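Local coordinates for tyrocidine synthetase 3 (PDB 2JGP), which takes part in assembling the antibiotic tyrocidine as a nonribosomal peptide synthetase, the fragment here joining a peptidyl carrier domain to a condensation domain for peptide bond formation, at residues P98-Q103 and I251-F256; L206-I209 and R213-L216; N338-K343 and L500-S505. All blocks are in the same frame, centred on the assembly; numbering follows the deposited sequence.

Interaction 1. Residues P98-Q103 and I251-F256; sequences PVSSAQ and IQYKDF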
loop_
_atom_site.group_PDB
_atom_site.type_symbol
_atom_site.label_atom_id
_atom_site.label_comp_id
_atom_site.label_asym_id
_atom_site.label_seq_id
_atom_site.Cartn_x
_atom_site.Cartn_y
_atom_site.Cartn_z
ATOM N N PRO A 98 -21.252 8.382 -1.024
ATOM C CA PRO A 98 -20.984 6.954 -1.089
ATOM C C PRO A 98 -19.735 6.594 -0.294
ATOM O O PRO A 98 -18.822 7.416 -0.161
ATOM C CB PRO A 98 -20.765 6.696 -2.590
ATOM C CG PRO A 98 -20.387 8.027 -3.162
ATOM C CD PRO A 98 -21.144 9.030 -2.345
ATOM N N VAL A 99 -19.702 5.381 0.245
ATOM C CA VAL A 99 -18.458 4.839 0.775
ATOM C C VAL A 99 -17.576 4.358 -0.371
ATOM O O VAL A 99 -18.068 4.057 -1.456
ATOM C CB VAL A 99 -18.705 3.681 1.759
ATOM C CG1 VAL A 99 -19.456 4.182 2.975
ATOM C CG2 VAL A 99 -19.459 2.540 1.082
ATOM N N SER A 100 -16.268 4.325 -0.134
ATOM C CA SER A 100 -15.353 3.657 -1.047
ATOM C C SER A 100 -15.576 2.144 -0.970
ATOM O O SER A 100 -16.210 1.638 -0.032
ATOM C CB SER A 100 -13.914 3.992 -0.693
ATOM O OG SER A 100 -13.588 3.497 0.590
ATOM N N SER A 101 -15.056 1.435 -1.965
ATOM C CA SER A 101 -15.133 -0.023 -2.009
ATOM C C SER A 101 -14.551 -0.643 -0.735
ATOM O O SER A 101 -15.159 -1.530 -0.141
ATOM C CB SER A 101 -14.404 -0.547 -3.254
ATOM O OG SER A 101 -14.492 -1.959 -3.331
ATOM N N ALA A 102 -13.393 -0.147 -0.302
ATOM C CA ALA A 102 -12.733 -0.648 0.913
ATOM C C ALA A 102 -13.561 -0.390 2.177
ATOM O O ALA A 102 -13.701 -1.268 3.021
ATOM C CB ALA A 102 -11.346 -0.038 1.053
ATOM N N GLN A 103 -14.111 0.813 2.297
ATOM C CA GLN A 103 -15.027 1.134 3.401
ATOM C C GLN A 103 -16.262 0.232 3.419
ATOM O O GLN A 103 -16.741 -0.165 4.492
ATOM C CB GLN A 103 -15.497 2.577 3.295
ATOM C CG GLN A 103 -14.500 3.624 3.737
ATOM C CD GLN A 103 -15.073 5.023 3.627
ATOM O OE1 GLN A 103 -15.766 5.347 2.662
ATOM N NE2 GLN A 103 -14.800 5.854 4.624
ATOM N N ILE A 251 -8.395 18.431 -1.614
ATOM C CA ILE A 251 -9.266 17.306 -1.890
ATOM C C ILE A 251 -9.487 16.515 -0.602
ATOM O O ILE A 251 -8.568 16.363 0.207
ATOM C CB ILE A 251 -8.635 16.400 -2.991
ATOM C CG1 ILE A 251 -8.420 17.189 -4.294
ATOM C CG2 ILE A 251 -9.489 15.188 -3.265
ATOM C CD1 ILE A 251 -9.705 17.682 -4.951
ATOM N N GLN A 252 -10.715 16.026 -0.421
ATOM C CA GLN A 252 -11.043 15.230 0.766
ATOM C C GLN A 252 -11.450 13.812 0.394
ATOM O O GLN A 252 -11.641 13.491 -0.776
ATOM C CB GLN A 252 -12.127 15.919 1.603
ATOM C CG GLN A 252 -11.561 16.799 2.722
ATOM C CD GLN A 252 -11.026 15.996 3.899
ATOM O OE1 GLN A 252 -11.083 14.754 3.911
ATOM N NE2 GLN A 252 -10.492 16.701 4.901
ATOM N N TYR A 253 -11.548 12.940 1.397
ATOM C CA TYR A 253 -11.849 11.534 1.128
ATOM C C TYR A 253 -13.165 11.359 0.373
ATOM O O TYR A 253 -13.245 10.551 -0.544
ATOM C CB TYR A 253 -11.871 10.687 2.409
ATOM C CG TYR A 253 -11.810 9.208 2.111
ATOM C CD1 TYR A 253 -10.597 8.590 1.848
ATOM C CD2 TYR A 253 -12.967 8.432 2.053
ATOM C CE1 TYR A 253 -10.525 7.245 1.548
ATOM C CE2 TYR A 253 -12.903 7.082 1.762
ATOM C CZ TYR A 253 -11.678 6.489 1.510
ATOM O OH TYR A 253 -11.597 5.146 1.227
ATOM N N LYS A 254 -14.189 12.127 0.731
ATOM C CA LYS A 254 -15.495 11.982 0.071
ATOM C C LYS A 254 -15.412 12.298 -1.428
ATOM O O LYS A 254 -16.167 11.736 -2.218
ATOM C CB LYS A 254 -16.569 12.837 0.751
ATOM C CG LYS A 254 -16.418 14.345 0.616
ATOM C CD LYS A 254 -17.483 15.029 1.464
ATOM C CE LYS A 254 -17.591 16.510 1.168
ATOM N NZ LYS A 254 -16.373 17.255 1.566
ATOM N N ASP A 255 -14.485 13.180 -1.804
ATOM C CA ASP A 255 -14.239 13.499 -3.214
ATOM C C ASP A 255 -13.714 12.261 -3.941
ATOM O O ASP A 255 -14.158 11.940 -5.051
ATOM C CB ASP A 255 -13.228 14.647 -3.355
ATOM C CG ASP A 255 -13.694 15.938 -2.701
ATOM O OD1 ASP A 255 -14.905 16.259 -2.768
ATOM O OD2 ASP A 255 -12.831 16.664 -2.146
ATOM N N PHE A 256 -12.765 11.573 -3.311
ATOM C CA PHE A 256 -12.247 10.314 -3.835
ATOM C C PHE A 256 -13.350 9.263 -3.930
ATOM O O PHE A 256 -13.465 8.586 -4.946
ATOM C CB PHE A 256 -11.082 9.789 -2.966
ATOM C CG PHE A 256 -10.765 8.333 -3.185
ATOM C CD1 PHE A 256 -10.092 7.917 -4.332
ATOM C CD2 PHE A 256 -11.124 7.380 -2.245
ATOM C CE1 PHE A 256 -9.805 6.585 -4.536
ATOM C CE2 PHE A 256 -10.840 6.051 -2.441
ATOM C CZ PHE A 256 -10.180 5.643 -3.584
#
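Tyr-253 points its phenol at the first turn of helix 101-113, meeting Ser-100 and Gln-103. From CB, which leaves helix 253-263 on the side of the other segment, the ring extends with CG anti to the backbone N (chi1 -165°). CD2 passes 4.1 Å from Gln-103 NE2, and CE2 comes to 3.5 Å from Gln-103 OE1, which lies at the ring edge while the amide plane is turned 63° from the ring. Beyond CZ, the OH accepts a hydrogen bond from Ser-100 OG at 2.7 Å, again at the edge and in the ring plane; the same OH is also hydrogen-bonded to Met-370 O. These residues belong to two sequence signatures of condensation domains, SxAQ around Ser-100 and YxDF around Tyr-253, so the bond joins two conserved elements at the starts of their helices. Ser-100 is the N-cap of its helix and forms a capping box with Gln-103: Ser-100 OG accepts from Gln-103 N at 3.2 Å, and Ser-100 N donates to a lone pair of Gln-103 OE1 at 3.0 Å. Two bonds therefore hold Ser-100 OG: it donates to the phenol and accepts from Gln-103 N. Phe-256 covers one face of the tyrosine ring with CD2, and its CE2 rests 4.1 Å from Ser-100 CB. The nitrogen of the same amide, Gln-103 NE2, donates to Ser-223 O, in the HHxxxDG motif.

Interaction 2. Residues L206-I209 and R213-L216; sequences LLKI and RYVL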
loop_
_atom_site.group_PDB
_atom_site.type_symbol
_atom_site.label_atom_id
_atom_site.label_comp_id
_atom_site.label_asym_id
_atom_site.label_seq_id
_atom_site.Cartn_x
_atom_site.Cartn_y
_atom_site.Cartn_z
ATOM N N LEU A 206 -4.510 9.828 27.601
ATOM C CA LEU A 206 -3.200 10.260 28.087
ATOM C C LEU A 206 -3.000 9.708 29.494
ATOM O O LEU A 206 -3.765 10.027 30.402
ATOM C CB LEU A 206 -3.106 11.783 28.107
ATOM C CG LEU A 206 -1.753 12.358 28.527
ATOM C CD1 LEU A 206 -0.637 11.853 27.614
ATOM C CD2 LEU A 206 -1.799 13.881 28.529
ATOM N N LEU A 207 -1.974 8.876 29.661
ATOM C CA LEU A 207 -1.686 8.242 30.943
ATOM C C LEU A 207 -0.377 8.783 31.498
ATOM O O LEU A 207 0.680 8.554 30.917
ATOM C CB LEU A 207 -1.576 6.726 30.777
ATOM C CG LEU A 207 -2.679 6.028 29.982
ATOM C CD1 LEU A 207 -2.303 4.570 29.752
ATOM C CD2 LEU A 207 -4.015 6.147 30.706
ATOM N N LYS A 208 -0.464 9.509 32.609
ATOM C CA LYS A 208 0.712 9.963 33.342
ATOM C C LYS A 208 1.255 8.798 34.162
ATOM O O LYS A 208 0.586 8.315 35.080
ATOM C CB LYS A 208 0.345 11.130 34.260
ATOM C CG LYS A 208 1.516 11.697 35.062
ATOM C CD LYS A 208 1.201 13.097 35.581
ATOM C CE LYS A 208 2.429 13.797 36.153
ATOM N NZ LYS A 208 2.455 13.799 37.639
ATOM N N ILE A 209 2.455 8.341 33.809
ATOM C CA ILE A 209 3.097 7.209 34.488
ATOM C C ILE A 209 4.214 7.657 35.429
ATOM O O ILE A 209 4.756 6.853 36.193
ATOM C CB ILE A 209 3.627 6.151 33.480
ATOM C CG1 ILE A 209 4.766 6.708 32.614
ATOM C CG2 ILE A 209 2.492 5.662 32.603
ATOM C CD1 ILE A 209 5.386 5.681 31.688
ATOM N N ARG A 213 6.631 11.872 32.664
ATOM C CA ARG A 213 6.540 10.683 31.829
ATOM C C ARG A 213 5.076 10.371 31.560
ATOM O O ARG A 213 4.281 10.256 32.494
ATOM C CB ARG A 213 7.203 9.480 32.505
ATOM C CG ARG A 213 8.661 9.693 32.935
ATOM C CD ARG A 213 9.559 8.615 32.351
ATOM N NE ARG A 213 9.164 7.274 32.776
ATOM C CZ ARG A 213 9.328 6.161 32.060
ATOM N NH1 ARG A 213 9.877 6.185 30.849
ATOM N NH2 ARG A 213 8.926 5.003 32.560
ATOM N N TYR A 214 4.736 10.237 30.281
ATOM C CA TYR A 214 3.367 9.977 29.853
ATOM C C TYR A 214 3.338 8.906 28.767
ATOM O O TYR A 214 4.295 8.757 28.004
ATOM C CB TYR A 214 2.734 11.253 29.293
ATOM C CG TYR A 214 2.736 12.443 30.227
ATOM C CD1 TYR A 214 3.820 13.310 30.278
ATOM C CD2 TYR A 214 1.640 12.717 31.039
ATOM C CE1 TYR A 214 3.823 14.413 31.131
ATOM C CE2 TYR A 214 1.628 13.811 31.884
ATOM C CZ TYR A 214 2.723 14.656 31.927
ATOM O OH TYR A 214 2.710 15.741 32.770
ATOM N N VAL A 215 2.238 8.164 28.705
ATOM C CA VAL A 215 1.959 7.294 27.563
ATOM C C VAL A 215 0.714 7.808 26.859
ATOM O O VAL A 215 -0.339 7.936 27.476
ATOM C CB VAL A 215 1.743 5.828 27.981
ATOM C CG1 VAL A 215 1.341 4.980 26.765
ATOM C CG2 VAL A 215 3.004 5.281 28.624
ATOM N N LEU A 216 0.852 8.129 25.576
ATOM C CA LEU A 216 -0.279 8.565 24.763
ATOM C C LEU A 216 -0.840 7.372 24.013
ATOM O O LEU A 216 -0.178 6.808 23.144
ATOM C CB LEU A 216 0.148 9.648 23.769
ATOM C CG LEU A 216 -0.959 10.312 22.944
ATOM C CD1 LEU A 216 -1.913 11.089 23.855
ATOM C CD2 LEU A 216 -0.354 11.227 21.893
#
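Ile-209 wraps over Arg-213 beside the turn of an antiparallel hairpin. Its CG1 takes the position between backbone N and carbonyl carbon (chi1 66°), which lays it 3.7 Å from Arg-213 CB and carries CD1 over one face of the guanidinium, 3.7 Å from Arg-213 NH2. The same methyl fits beside Val-215 CG2 at 3.9 Å, filling the hollow between the two residues. The charged end of Arg-213 is held in a salt bridge with Glu-180. On the opposite face of the sheet Tyr-214 stands up against the Lys-208 chain: the lysine crosses the ring obliquely, with CB, CG and CD all near Tyr-214 CE2 and Lys-208 CD 3.8 Å from it. On that same face Leu-206 pushes CD1 into the notch between Tyr-214 CB (3.8 Å) and Leu-216 CD1 (4.0 Å). Leu-207 and Val-215 form the hydrogen-bonded pair, Val-215 N to Leu-207 O at 2.7 Å and the return bond at 2.9 Å from Leu-207 N to Val-215 O. Strand 174-177 pairs with the outer side of 202-210, strand 123-129 with that of 213-220, and helix 180-189 packs over Leu-207 and Ile-209.

Interaction 3. Residues N338-K343 and L500-S505; sequences NVLLAK and LTIAAS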
loop_
_atom_site.group_PDB
_atom_site.type_symbol
_atom_site.label_atom_id
_atom_site.label_comp_id
_atom_site.label_asym_id
_atom_site.label_seq_id
_atom_site.Cartn_x
_atom_site.Cartn_y
_atom_site.Cartn_z
ATOM N N ASN A 338 10.039 -14.227 -5.222
ATOM C CA ASN A 338 9.388 -15.238 -6.065
ATOM C C ASN A 338 10.223 -16.505 -6.300
ATOM O O ASN A 338 9.683 -17.617 -6.299
ATOM C CB ASN A 338 8.967 -14.654 -7.413
ATOM C CG ASN A 338 7.618 -13.985 -7.356
ATOM O OD1 ASN A 338 6.608 -14.573 -7.751
ATOM N ND2 ASN A 338 7.588 -12.756 -6.867
ATOM N N VAL A 339 11.529 -16.350 -6.511
ATOM C CA VAL A 339 12.395 -17.531 -6.677
ATOM C C VAL A 339 12.553 -18.306 -5.354
ATOM O O VAL A 339 12.601 -19.535 -5.359
ATOM C CB VAL A 339 13.771 -17.229 -7.367
ATOM C CG1 VAL A 339 14.136 -15.756 -7.331
ATOM C CG2 VAL A 339 14.898 -18.105 -6.799
ATOM N N LEU A 340 12.589 -17.583 -4.235
ATOM C CA LEU A 340 12.606 -18.196 -2.903
ATOM C C LEU A 340 11.388 -19.103 -2.718
ATOM O O LEU A 340 11.522 -20.277 -2.363
ATOM C CB LEU A 340 12.607 -17.113 -1.820
ATOM C CG LEU A 340 13.171 -17.389 -0.413
ATOM C CD1 LEU A 340 12.289 -16.749 0.641
ATOM C CD2 LEU A 340 13.399 -18.850 -0.099
ATOM N N LEU A 341 10.205 -18.547 -2.972
ATOM C CA LEU A 341 8.954 -19.297 -2.842
ATOM C C LEU A 341 8.895 -20.459 -3.832
ATOM O O LEU A 341 8.432 -21.544 -3.488
ATOM C CB LEU A 341 7.744 -18.376 -3.050
ATOM C CG LEU A 341 7.519 -17.250 -2.031
ATOM C CD1 LEU A 341 6.345 -16.390 -2.459
ATOM C CD2 LEU A 341 7.308 -17.804 -0.629
ATOM N N ALA A 342 9.354 -20.219 -5.060
ATOM C CA ALA A 342 9.381 -21.250 -6.100
ATOM C C ALA A 342 10.199 -22.470 -5.673
ATOM O O ALA A 342 9.810 -23.611 -5.931
ATOM C CB ALA A 342 9.932 -20.676 -7.401
ATOM N N LYS A 343 11.327 -22.222 -5.016
ATOM C CA LYS A 343 12.206 -23.302 -4.570
ATOM C C LYS A 343 11.631 -24.047 -3.362
ATOM O O LYS A 343 11.679 -25.277 -3.309
ATOM C CB LYS A 343 13.610 -22.767 -4.277
ATOM C CG LYS A 343 14.391 -22.450 -5.548
ATOM C CD LYS A 343 15.814 -21.999 -5.263
ATOM C CE LYS A 343 16.526 -21.618 -6.549
ATOM N NZ LYS A 343 16.673 -22.783 -7.464
ATOM N N LEU A 500 18.653 -14.460 1.495
ATOM C CA LEU A 500 19.921 -13.744 1.391
ATOM C C LEU A 500 20.923 -14.483 0.512
ATOM O O LEU A 500 21.722 -13.848 -0.167
ATOM C CB LEU A 500 20.530 -13.496 2.773
ATOM C CG LEU A 500 19.708 -12.621 3.719
ATOM C CD1 LEU A 500 20.411 -12.515 5.068
ATOM C CD2 LEU A 500 19.462 -11.247 3.113
ATOM N N THR A 501 20.895 -15.816 0.538
ATOM C CA THR A 501 21.748 -16.598 -0.352
ATOM C C THR A 501 21.316 -16.393 -1.812
ATOM O O THR A 501 22.153 -16.186 -2.685
ATOM C CB THR A 501 21.777 -18.104 0.021
ATOM O OG1 THR A 501 20.461 -18.658 -0.058
ATOM C CG2 THR A 501 22.302 -18.300 1.434
ATOM N N ILE A 502 20.008 -16.421 -2.069
ATOM C CA ILE A 502 19.501 -16.170 -3.416
ATOM C C ILE A 502 19.914 -14.765 -3.868
ATOM O O ILE A 502 20.398 -14.580 -4.988
ATOM C CB ILE A 502 17.963 -16.342 -3.495
ATOM C CG1 ILE A 502 17.589 -17.821 -3.370
ATOM C CG2 ILE A 502 17.424 -15.780 -4.814
ATOM C CD1 ILE A 502 16.127 -18.059 -3.031
ATOM N N ALA A 503 19.742 -13.791 -2.979
ATOM C CA ALA A 503 20.084 -12.400 -3.262
ATOM C C ALA A 503 21.562 -12.238 -3.617
ATOM O O ALA A 503 21.903 -11.549 -4.576
ATOM C CB ALA A 503 19.722 -11.512 -2.069
ATOM N N ALA A 504 22.431 -12.882 -2.846
ATOM C CA ALA A 504 23.877 -12.823 -3.086
ATOM C C ALA A 504 24.237 -13.407 -4.453
ATOM O O ALA A 504 25.033 -12.827 -5.198
ATOM C CB ALA A 504 24.625 -13.558 -1.975
ATOM N N SER A 505 23.623 -14.540 -4.782
ATOM C CA SER A 505 23.889 -15.248 -6.035
ATOM C C SER A 505 23.479 -14.450 -7.274
ATOM O O SER A 505 24.208 -14.418 -8.267
ATOM C CB SER A 505 23.151 -16.588 -6.039
ATOM O OG SER A 505 23.495 -17.351 -4.898
#
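Ile-502 drives its CD1 methyl against the backbone of helix 329-345, 3.5 Å from Leu-340 CA and 3.8 Å from Leu-340 N. The extended chain of Ile-502, with CG1 anti to the carbonyl carbon (chi1 -71°) and CD1 continuing outward (chi2 163°), is what carries the methyl this far. There it also rests on the leucine side chain, 3.8 Å from Leu-340 CB and 4.0 Å from Leu-340 CG, the two side chains meeting at about a right angle. Ile-502 CG2, the other branch, lies alongside Val-339, 4.0 Å from Val-339 CG2 and slightly farther from Val-339 CG1, the two chains sliding past each other in opposite directions. Val-339 has an unusual first torsion (chi1 18°), close to eclipsed, which suggests some strain in this side chain. CD1 thus touches both consecutive residues of the facing helix, reaching Val-339 at CG2, while the CG2 branch touches Val-339, a wholly apolar contact with no hydrogen bond across it. Both helices belong to the condensation domain, whose fold resembles that of chloramphenicol acetyltransferase, and 489-508 is its last helix. Neighbouring turns of that helix extend the contact, since Leu-340 also touches Phe-495, His-498 and Phe-499. Val-339 also touches Phe-387 of helix 387-403. Within helix 489-508, Ser-505 OG bonds back to Thr-501 O at 2.8 Å, and the backbone N of Ser-505 reaches the same oxygen from the other face of its plane. Lys-343, toward the end of the facing segment, gives its NZ to the carbonyls of Leu-514 and Ile-517 in the C-terminal tail.

Following the chain from the N terminus, residues 98-103 come first and meet 251-256 only after some 150 residues, closing a long loop. Interaction 2 falls within that loop: it lies in the hairpin of strands 202-210 and 213-220, and three residues separate its two segments. The chain then leaves this part of the fold, and interaction 3 closes a separate long loop when 338-343 meets 500-505 in the last helix. None of the three cross. Interaction 1 ties two helix starts, interaction 2 two strands of one sheet, and interaction 3 two helices. Their centres lie about 34 to 45 Å apart, and no two of the contacts touch, with interactions 1 and 3 on opposite sides of the chain's centre.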